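Polysaccharide Lyase Family 6 (Bacteroides cellulosilyticus, PDB 6QPS) probably cleaves alginate, a seaweed polysaccharide, by beta-elimination with specificity for mannuronic acid, and carries a bound calcium ion. Local coordinates at residues Glu232-Phe237 with Arg256-Tyr261; Glu278-Ile283 with Tyr303-Lys308; Gly41-Gly46 with Ile62-Lys67. One frame throughout, in Å; residues are numbered along the deposited sequence.

Contacts 1 and 2 are neighbouring strand pairs of the same parallel beta-helix, their centres about 10 Å apart. They meet along strands 254-261 and 276-283, where Phe260 N lies 2.8 Å from Thr281 O in a probable hydrogen bond and Arg256 NH2 forms a 2.9 Å salt bridge with Glu278 OE1. Contact 3 is at the N-terminal end, its centre about 33 Å from that of contact 1 and about 41 Å from that of contact 2. Glu213 and Glu244 belong to the calcium site; the side chain of Phe236 in contact 1 is about 9 Å from that of Glu213 and about 14 Å from the ion, and in contact 2 the Phe282 side chain is about 11 Å from that of Glu244.

Contact 1 (Glu232-Phe237 with Arg256-Tyr261)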
loop_
_atom_site.group_PDB
_atom_site.type_symbol
_atom_site.label_atom_id
_atom_site.label_comp_id
_atom_site.label_asym_id
_atom_site.label_seq_id
_atom_site.Cartn_x
_atom_site.Cartn_y
_atom_site.Cartn_z
ATOM N N GLU A 232 -0.825 -5.548 5.939
ATOM C CA GLU A 232 -0.779 -5.551 7.401
ATOM C C GLU A 232 0.639 -5.383 7.934
ATOM O O GLU A 232 1.581 -5.993 7.436
ATOM C CB GLU A 232 -1.406 -6.869 7.888
ATOM C CG GLU A 232 -1.562 -7.053 9.372
ATOM C CD GLU A 232 -2.159 -8.423 9.699
ATOM O OE1 GLU A 232 -1.450 -9.440 9.516
ATOM O OE2 GLU A 232 -3.362 -8.492 10.086
ATOM N N ASP A 233 0.796 -4.537 8.947
ATOM C CA ASP A 233 2.057 -4.436 9.679
ATOM C C ASP A 233 3.225 -4.002 8.783
ATOM O O ASP A 233 4.355 -4.445 8.980
ATOM C CB ASP A 233 2.413 -5.740 10.412
ATOM C CG ASP A 233 1.445 -6.097 11.509
ATOM O OD1 ASP A 233 0.975 -5.200 12.231
ATOM O OD2 ASP A 233 1.133 -7.302 11.658
ATOM N N ASN A 234 2.973 -3.112 7.822
ATOM C CA ASN A 234 4.035 -2.581 6.976
ATOM C C ASN A 234 4.373 -1.145 7.367
ATOM O O ASN A 234 3.540 -0.416 7.917
ATOM C CB ASN A 234 3.625 -2.553 5.498
ATOM C CG ASN A 234 3.209 -3.917 4.958
ATOM O OD1 ASN A 234 4.046 -4.761 4.613
ATOM N ND2 ASN A 234 1.895 -4.128 4.833
ATOM N N VAL A 235 5.617 -0.742 7.065
ATOM C CA VAL A 235 6.080 0.640 7.221
ATOM C C VAL A 235 6.218 1.288 5.849
ATOM O O VAL A 235 6.768 0.682 4.920
ATOM C CB VAL A 235 7.428 0.712 7.957
ATOM C CG1 VAL A 235 7.935 2.141 8.036
ATOM C CG2 VAL A 235 7.309 0.161 9.343
ATOM N N PHE A 236 5.701 2.515 5.731
ATOM C CA PHE A 236 5.873 3.386 4.564
ATOM C C PHE A 236 6.667 4.599 5.045
ATOM O O PHE A 236 6.172 5.392 5.853
ATOM C CB PHE A 236 4.514 3.775 3.975
ATOM C CG PHE A 236 3.727 2.577 3.506
ATOM C CD1 PHE A 236 2.988 1.830 4.408
ATOM C CD2 PHE A 236 3.770 2.176 2.194
ATOM C CE1 PHE A 236 2.298 0.704 3.992
ATOM C CE2 PHE A 236 3.075 1.044 1.777
ATOM C CZ PHE A 236 2.358 0.307 2.680
ATOM N N PHE A 237 7.900 4.745 4.569
ATOM C CA PHE A 237 8.869 5.742 5.061
ATOM C C PHE A 237 9.263 6.665 3.914
ATOM O O PHE A 237 9.923 6.235 2.958
ATOM C CB PHE A 237 10.083 4.982 5.608
ATOM C CG PHE A 237 11.276 5.829 6.012
ATOM C CD1 PHE A 237 12.350 6.005 5.154
ATOM C CD2 PHE A 237 11.354 6.363 7.289
ATOM C CE1 PHE A 237 13.480 6.738 5.548
ATOM C CE2 PHE A 237 12.477 7.107 7.686
ATOM C CZ PHE A 237 13.523 7.298 6.825
ATOM N N ARG A 256 -4.421 -2.887 7.665
ATOM C CA ARG A 256 -4.395 -2.951 9.123
ATOM C C ARG A 256 -2.992 -2.726 9.685
ATOM O O ARG A 256 -2.028 -3.364 9.256
ATOM C CB ARG A 256 -4.940 -4.315 9.598
ATOM C CG ARG A 256 -4.838 -4.558 11.078
ATOM C CD ARG A 256 -5.212 -5.990 11.459
ATOM N NE ARG A 256 -6.614 -6.303 11.162
ATOM C CZ ARG A 256 -7.025 -7.319 10.416
ATOM N NH1 ARG A 256 -6.153 -8.131 9.840
ATOM N NH2 ARG A 256 -8.333 -7.508 10.248
ATOM N N ARG A 257 -2.891 -1.844 10.678
ATOM C CA ARG A 257 -1.686 -1.721 11.508
ATOM C C ARG A 257 -0.453 -1.317 10.697
ATOM O O ARG A 257 0.687 -1.658 11.046
ATOM C CB ARG A 257 -1.408 -2.980 12.341
ATOM C CG ARG A 257 -2.354 -3.193 13.517
ATOM C CD ARG A 257 -2.212 -4.600 14.109
ATOM N NE ARG A 257 -0.821 -4.908 14.450
ATOM C CZ ARG A 257 -0.339 -4.975 15.678
ATOM N NH1 ARG A 257 -1.101 -4.728 16.737
ATOM N NH2 ARG A 257 0.942 -5.265 15.851
ATOM N N ASN A 258 -0.646 -0.537 9.636
ATOM C CA ASN A 258 0.471 0.008 8.867
ATOM C C ASN A 258 0.870 1.350 9.463
ATOM O O ASN A 258 0.055 2.019 10.101
ATOM C CB ASN A 258 0.107 0.167 7.390
ATOM C CG ASN A 258 -0.298 -1.133 6.771
ATOM O OD1 ASN A 258 0.531 -2.022 6.505
ATOM N ND2 ASN A 258 -1.603 -1.298 6.582
ATOM N N LEU A 259 2.141 1.730 9.272
ATOM C CA LEU A 259 2.689 3.008 9.730
ATOM C C LEU A 259 3.096 3.816 8.508
ATOM O O LEU A 259 3.872 3.326 7.680
ATOM C CB LEU A 259 3.917 2.809 10.629
ATOM C CG LEU A 259 4.657 4.087 11.049
ATOM C CD1 LEU A 259 3.823 4.960 11.946
ATOM C CD2 LEU A 259 5.968 3.681 11.723
ATOM N N PHE A 260 2.580 5.054 8.404
ATOM C CA PHE A 260 2.872 5.978 7.299
ATOM C C PHE A 260 3.657 7.152 7.875
ATOM O O PHE A 260 3.090 8.000 8.563
ATOM C CB PHE A 260 1.583 6.439 6.627
ATOM C CG PHE A 260 0.748 5.296 6.087
ATOM C CD1 PHE A 260 -0.189 4.656 6.887
ATOM C CD2 PHE A 260 0.939 4.813 4.798
ATOM C CE1 PHE A 260 -0.950 3.590 6.396
ATOM C CE2 PHE A 260 0.177 3.755 4.317
ATOM C CZ PHE A 260 -0.755 3.148 5.125
ATOM N N TYR A 261 4.969 7.176 7.623
ATOM C CA TYR A 261 5.894 8.089 8.288
ATOM C C TYR A 261 6.512 9.040 7.278
ATOM O O TYR A 261 7.209 8.602 6.352
ATOM C CB TYR A 261 6.996 7.278 8.975
ATOM C CG TYR A 261 8.072 8.055 9.722
ATOM C CD1 TYR A 261 9.205 8.543 9.057
ATOM C CD2 TYR A 261 7.975 8.276 11.090
ATOM C CE1 TYR A 261 10.196 9.218 9.740
ATOM C CE2 TYR A 261 8.960 8.960 11.782
ATOM C CZ TYR A 261 10.062 9.451 11.098
ATOM O OH TYR A 261 11.077 10.122 11.753
HETATM O O HOH W 1 2.131 -2.758 13.348
#
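Asn234 and Asn258 form one rung of an asparagine ladder in a parallel beta-helix, their amides side by side and only 5° from coplanar. Asn258 OD1 accepts twice, from Asn234 N and from Asn234 ND2, both at 3.0 Å and both somewhat tilted from its carbonyl plane. Asn258 ND2 gives its protons to Val231 O and Asn280 OD1, while Asn234 OD1 accepts from Asn199 N and Asn234 ND2 also serves Ile196 O, so the buried amides are satisfied. Parallel-strand backbone bonds follow the rung: Leu259 N to Asn234 O, Phe236 N to Leu259 O at 2.8 Å, and Tyr261 N to Phe236 O. Beside it, Phe236 and Phe260 lie nearly parallel but slid apart, in a row that goes on to Phe201 and Phe282. Before the rung, Asp233 N reaches Arg256 O at 3.1 Å. Arg256 NH1 donates to Glu232 OE2 at 2.8 Å in a salt bridge that lies in the guanidinium plane. Bent at chi3 (53°), the Arg257 side chain runs alongside Asp233, guanidinium and carboxylate planes 88° apart. In this second salt bridge Arg257 NE donates to the syn lone pair of Asp233 OD1 at 2.9 Å, and a water donates to that same OD1 and to Arg257 O.

Contact 2 (Glu278-Ile283 with Tyr303-Lys308); sequences ESNTFI and YDNYIK
Asn280 and Asn305 share nearly the same first torsion (chi1 -61° and -57°), which sets CG beside the backbone N in each, and with chi2 near -80° in both the two amides come into one plane. Asn305 OD1 accepts from two donors of Asn280. Asn280 ND2 meets Asn305 OD1 nearly head-on at 3.0 Å, whereas Asn280 N, at 2.9 Å from that oxygen, comes from above the carbonyl plane. Asn305 ND2 donates to Ile277 O. The pair is the next rung after that of Asn258 in the asparagine ladder of the parallel beta-helix. With an alanine in place of Asn305, Asn280 N and one N-H of its amide would probably lose their acceptor, and Ile277 O would lose a donor.

One residue earlier on each segment, Asp304 OD2 receives the Ser279 OG proton at 2.6 Å on its anti lone pair. Ser279 N reaches Tyr303 O at 2.9 Å. Beyond the rung the backbones bond as parallel strands: Tyr306 N to Asn280 O, Phe282 N to Tyr306 O at 2.8 Å, and Lys308 N to Phe282 O. Here the row of aromatic rings that arrives from strand 254-261 gives way to an aliphatic partner, Ile307 CG1 lying 3.5 Å from Phe282 CD1.

Ile293 of strand 291-295 touches both Phe282 and Ile307, and Ile307 also touches Phe352 of strand 345-353. From helix 433-445, Arg440 bonds Thr281 OG1, while Glu437 accepts from Tyr306 OH and pairs with Lys308 NZ.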
loop_
_atom_site.group_PDB
_atom_site.type_symbol
_atom_site.label_atom_id
_atom_site.label_comp_id
_atom_site.label_asym_id
_atom_site.label_seq_id
_atom_site.Cartn_x
_atom_site.Cartn_y
_atom_site.Cartn_z
ATOM N N GLU A 278 -8.199 -0.580 9.548
ATOM C CA GLU A 278 -8.131 -0.767 10.999
ATOM C C GLU A 278 -6.750 -0.447 11.557
ATOM O O GLU A 278 -5.749 -1.040 11.154
ATOM C CB GLU A 278 -8.467 -2.232 11.373
ATOM C CG GLU A 278 -9.929 -2.627 11.183
ATOM C CD GLU A 278 -10.166 -4.124 11.293
ATOM O OE1 GLU A 278 -9.244 -4.912 10.994
ATOM O OE2 GLU A 278 -11.302 -4.538 11.653
ATOM N N SER A 279 -6.711 0.440 12.530
ATOM C CA SER A 279 -5.563 0.589 13.430
ATOM C C SER A 279 -4.287 1.005 12.722
ATOM O O SER A 279 -3.194 0.667 13.179
ATOM C CB SER A 279 -5.304 -0.668 14.271
ATOM O OG SER A 279 -6.473 -1.082 14.985
ATOM N N ASN A 280 -4.402 1.755 11.626
ATOM C CA ASN A 280 -3.227 2.336 10.981
ATOM C C ASN A 280 -2.805 3.606 11.710
ATOM O O ASN A 280 -3.596 4.216 12.429
ATOM C CB ASN A 280 -3.531 2.643 9.513
ATOM C CG ASN A 280 -3.905 1.387 8.733
ATOM O OD1 ASN A 280 -3.051 0.609 8.325
ATOM N ND2 ASN A 280 -5.198 1.154 8.566
ATOM N N THR A 281 -1.541 4.011 11.503
ATOM C CA THR A 281 -0.948 5.159 12.174
ATOM C C THR A 281 -0.205 6.005 11.146
ATOM O O THR A 281 0.554 5.473 10.326
ATOM C CB THR A 281 0.017 4.676 13.266
ATOM O OG1 THR A 281 -0.648 3.749 14.136
ATOM C CG2 THR A 281 0.538 5.849 14.111
ATOM N N PHE A 282 -0.421 7.319 11.216
ATOM C CA PHE A 282 0.188 8.274 10.293
ATOM C C PHE A 282 0.934 9.312 11.118
ATOM O O PHE A 282 0.336 9.989 11.956
ATOM C CB PHE A 282 -0.844 8.967 9.395
ATOM C CG PHE A 282 -1.719 8.042 8.567
ATOM C CD1 PHE A 282 -2.718 7.282 9.155
ATOM C CD2 PHE A 282 -1.600 8.032 7.184
ATOM C CE1 PHE A 282 -3.553 6.481 8.381
ATOM C CE2 PHE A 282 -2.415 7.231 6.404
ATOM C CZ PHE A 282 -3.395 6.454 7.005
ATOM N N ILE A 283 2.244 9.444 10.876
ATOM C CA ILE A 283 3.106 10.403 11.575
ATOM C C ILE A 283 3.680 11.340 10.510
ATOM O O ILE A 283 4.671 11.009 9.858
ATOM C CB ILE A 283 4.218 9.690 12.354
ATOM C CG1 ILE A 283 3.633 8.671 13.350
ATOM C CG2 ILE A 283 5.154 10.705 13.048
ATOM C CD1 ILE A 283 2.866 9.244 14.517
ATOM N N TYR A 303 -11.773 2.205 11.405
ATOM C CA TYR A 303 -11.760 2.056 12.856
ATOM C C TYR A 303 -10.356 2.126 13.437
ATOM O O TYR A 303 -9.444 1.462 12.945
ATOM C CB TYR A 303 -12.381 0.680 13.183
ATOM C CG TYR A 303 -12.221 0.201 14.607
ATOM C CD1 TYR A 303 -12.783 0.925 15.641
ATOM C CD2 TYR A 303 -11.531 -0.980 14.915
ATOM C CE1 TYR A 303 -12.645 0.516 16.950
ATOM C CE2 TYR A 303 -11.422 -1.416 16.219
ATOM C CZ TYR A 303 -11.980 -0.660 17.236
ATOM O OH TYR A 303 -11.876 -1.053 18.557
ATOM N N ASP A 304 -10.195 2.879 14.530
ATOM C CA ASP A 304 -8.979 2.849 15.357
ATOM C C ASP A 304 -7.735 3.392 14.654
ATOM O O ASP A 304 -6.622 3.053 15.049
ATOM C CB ASP A 304 -8.750 1.431 15.932
ATOM C CG ASP A 304 -7.743 1.388 17.080
ATOM O OD1 ASP A 304 -7.830 2.271 17.958
ATOM O OD2 ASP A 304 -6.911 0.456 17.088
ATOM N N ASN A 305 -7.887 4.232 13.631
ATOM C CA ASN A 305 -6.743 4.837 12.968
ATOM C C ASN A 305 -6.331 6.106 13.694
ATOM O O ASN A 305 -7.159 6.808 14.267
ATOM C CB ASN A 305 -7.073 5.124 11.504
ATOM C CG ASN A 305 -7.499 3.860 10.758
ATOM O OD1 ASN A 305 -6.670 3.072 10.329
ATOM N ND2 ASN A 305 -8.819 3.659 10.625
ATOM N N TYR A 306 -5.024 6.381 13.680
ATOM C CA TYR A 306 -4.425 7.501 14.411
ATOM C C TYR A 306 -3.631 8.325 13.403
ATOM O O TYR A 306 -2.634 7.839 12.857
ATOM C CB TYR A 306 -3.523 6.950 15.522
ATOM C CG TYR A 306 -3.053 7.954 16.566
ATOM C CD1 TYR A 306 -2.071 8.892 16.273
ATOM C CD2 TYR A 306 -3.577 7.947 17.864
ATOM C CE1 TYR A 306 -1.619 9.792 17.228
ATOM C CE2 TYR A 306 -3.123 8.833 18.821
ATOM C CZ TYR A 306 -2.152 9.758 18.496
ATOM O OH TYR A 306 -1.722 10.645 19.472
ATOM N N ILE A 307 -4.094 9.552 13.141
ATOM C CA ILE A 307 -3.547 10.424 12.091
ATOM C C ILE A 307 -3.005 11.677 12.761
ATOM O O ILE A 307 -3.768 12.404 13.414
ATOM C CB ILE A 307 -4.623 10.787 11.059
ATOM C CG1 ILE A 307 -5.092 9.510 10.379
ATOM C CG2 ILE A 307 -4.090 11.738 10.043
ATOM C CD1 ILE A 307 -6.462 9.544 9.758
ATOM N N LYS A 308 -1.697 11.907 12.637
ATOM C CA LYS A 308 -1.008 13.001 13.319
ATOM C C LYS A 308 -0.202 13.884 12.370
ATOM O O LYS A 308 0.637 13.397 11.609
ATOM C CB LYS A 308 -0.064 12.427 14.406
ATOM C CG LYS A 308 0.692 13.466 15.221
ATOM C CD LYS A 308 1.737 12.858 16.162
ATOM C CE LYS A 308 2.269 13.896 17.131
ATOM N NZ LYS A 308 3.454 13.381 17.885
#

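Contact 3 (Gly41-Gly46 with Ile62-Lys67)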
loop_
_atom_site.group_PDB
_atom_site.type_symbol
_atom_site.label_atom_id
_atom_site.label_comp_id
_atom_site.label_asym_id
_atom_site.label_seq_id
_atom_site.Cartn_x
_atom_site.Cartn_y
_atom_site.Cartn_z
ATOM N N GLY A 41 10.994 -26.687 -14.320
ATOM C CA GLY A 41 9.936 -27.443 -13.678
ATOM C C GLY A 41 10.388 -28.751 -13.074
ATOM O O GLY A 41 9.542 -29.513 -12.582
ATOM N N ASN A 42 11.693 -29.039 -13.095
ATOM C CA ASN A 42 12.222 -30.297 -12.581
ATOM C C ASN A 42 12.565 -30.248 -11.093
ATOM O O ASN A 42 12.857 -31.296 -10.506
ATOM C CB ASN A 42 13.481 -30.736 -13.355
ATOM C CG ASN A 42 13.200 -31.065 -14.814
ATOM O OD1 ASN A 42 12.095 -31.468 -15.176
ATOM N ND2 ASN A 42 14.215 -30.895 -15.658
ATOM N N LEU A 43 12.605 -29.067 -10.484
ATOM C CA LEU A 43 12.825 -28.993 -9.046
ATOM C C LEU A 43 11.682 -29.686 -8.300
ATOM O O LEU A 43 10.521 -29.666 -8.728
ATOM C CB LEU A 43 12.932 -27.539 -8.598
ATOM C CG LEU A 43 14.197 -26.791 -9.037
ATOM C CD1 LEU A 43 14.092 -25.304 -8.890
ATOM C CD2 LEU A 43 15.394 -27.337 -8.230
ATOM N N GLN A 44 12.029 -30.327 -7.192
ATOM C CA GLN A 44 11.075 -31.071 -6.382
ATOM C C GLN A 44 10.888 -30.424 -5.012
ATOM O O GLN A 44 11.730 -29.632 -4.569
ATOM C CB GLN A 44 11.567 -32.509 -6.194
ATOM C CG GLN A 44 11.750 -33.268 -7.501
ATOM C CD GLN A 44 10.469 -33.355 -8.309
ATOM O OE1 GLN A 44 9.415 -33.719 -7.790
ATOM N NE2 GLN A 44 10.550 -33.008 -9.584
ATOM N N PRO A 45 9.792 -30.745 -4.315
ATOM C CA PRO A 45 9.529 -30.133 -3.001
ATOM C C PRO A 45 10.719 -30.259 -2.066
ATOM O O PRO A 45 11.307 -31.330 -1.916
ATOM C CB PRO A 45 8.314 -30.911 -2.481
ATOM C CG PRO A 45 7.578 -31.335 -3.741
ATOM C CD PRO A 45 8.703 -31.654 -4.731
ATOM N N GLY A 46 11.058 -29.148 -1.418
ATOM C CA GLY A 46 12.179 -29.118 -0.507
ATOM C C GLY A 46 13.520 -28.839 -1.147
ATOM O O GLY A 46 14.491 -28.592 -0.419
ATOM N N ILE A 62 13.965 -14.912 -17.276
ATOM C CA ILE A 62 14.184 -16.029 -16.361
ATOM C C ILE A 62 12.846 -16.442 -15.761
ATOM O O ILE A 62 12.035 -15.595 -15.368
ATOM C CB ILE A 62 15.231 -15.684 -15.281
ATOM C CG1 ILE A 62 15.373 -16.811 -14.255
ATOM C CG2 ILE A 62 14.879 -14.364 -14.584
ATOM C CD1 ILE A 62 16.533 -16.603 -13.266
ATOM N N ASN A 63 12.602 -17.747 -15.735
ATOM C CA ASN A 63 11.391 -18.325 -15.172
ATOM C C ASN A 63 11.749 -19.139 -13.940
ATOM O O ASN A 63 12.765 -19.835 -13.922
ATOM C CB ASN A 63 10.706 -19.239 -16.201
ATOM C CG ASN A 63 10.289 -18.504 -17.458
ATOM O OD1 ASN A 63 9.728 -17.406 -17.390
ATOM N ND2 ASN A 63 10.544 -19.112 -18.618
ATOM N N PHE A 64 10.888 -19.075 -12.927
ATOM C CA PHE A 64 10.979 -19.907 -11.726
ATOM C C PHE A 64 9.662 -20.656 -11.652
ATOM O O PHE A 64 8.617 -20.053 -11.385
ATOM C CB PHE A 64 11.193 -19.035 -10.493
ATOM C CG PHE A 64 11.367 -19.795 -9.190
ATOM C CD1 PHE A 64 11.670 -21.155 -9.157
ATOM C CD2 PHE A 64 11.225 -19.120 -7.986
ATOM C CE1 PHE A 64 11.821 -21.823 -7.935
ATOM C CE2 PHE A 64 11.384 -19.775 -6.770
ATOM C CZ PHE A 64 11.703 -21.123 -6.749
ATOM N N THR A 65 9.702 -21.954 -11.929
ATOM C CA THR A 65 8.490 -22.756 -11.934
ATOM C C THR A 65 8.740 -24.115 -11.307
ATOM O O THR A 65 9.862 -24.614 -11.263
ATOM C CB THR A 65 7.902 -22.901 -13.355
ATOM O OG1 THR A 65 6.601 -23.496 -13.292
ATOM C CG2 THR A 65 8.791 -23.734 -14.260
ATOM N N GLY A 66 7.667 -24.707 -10.820
ATOM C CA GLY A 66 7.738 -25.991 -10.160
ATOM C C GLY A 66 6.520 -26.175 -9.283
ATOM O O GLY A 66 5.654 -25.301 -9.191
ATOM N N LYS A 67 6.468 -27.334 -8.629
ATOM C CA LYS A 67 5.381 -27.623 -7.690
ATOM C C LYS A 67 5.934 -28.101 -6.353
ATOM O O LYS A 67 6.200 -29.289 -6.153
ATOM C CB LYS A 67 4.382 -28.591 -8.270
ATOM C CG LYS A 67 3.791 -28.140 -9.589
ATOM C CD LYS A 67 2.927 -29.232 -10.220
ATOM C CE LYS A 67 3.649 -30.577 -10.237
ATOM N NZ LYS A 67 4.531 -30.713 -11.435
HETATM O O HOH W 2 12.173 -26.011 -11.752
HETATM O O HOH W 3 8.088 -29.496 -9.635
HETATM O O HOH W 4 6.787 -29.158 -12.139
#
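Thr65 CG2 rests 3.7 Å from Gly41 N, one of a few van der Waals contacts between the loop 41-46 and the strand segment 62-67. With chi1 at -170°, Thr65 OG1 stands anti to the backbone N and bonds to Tyr95 O, which leaves the methyl to face the loop. Farther along, Pro45 CG sits 3.5 Å from Lys67 O. The apolar side-chain pair is Leu43 and Phe64, with Leu43 CD1 approaching Phe64 CE1 at 4.3 Å. These two side chains join Leu37 and Leu38 of helix 31-40 and Ile74 of strand 74-78 at the N-terminal end of the parallel beta-helix, where the helix and the loop after it lie against the early strands.

No direct hydrogen bond links the two segments, and three waters bridge them. One donates to Gly41 O and accepts from Lys67 NZ at 2.8 Å. A second sits at the Lys67 backbone, accepting from Lys67 N at 2.9 Å and donating to Leu43 O at 2.6 Å, with a longer bond to Gly41 O. A third lies 2.7 Å from Thr65 O and has weak bonds from the backbone N atoms of Gly41 and Leu43.

The two glycines bring backbone against backbone, Gly41 CA being 4.4 Å from Gly66 CA. Gly41 leaves the helix with a positive phi (77°), at which a CB would be pressed against the carbonyl oxygen of Ser40. At Gly66, where phi is 159°, a side chain would collide in the same way with Thr65 O, and it would point toward the loop, near Leu43 O.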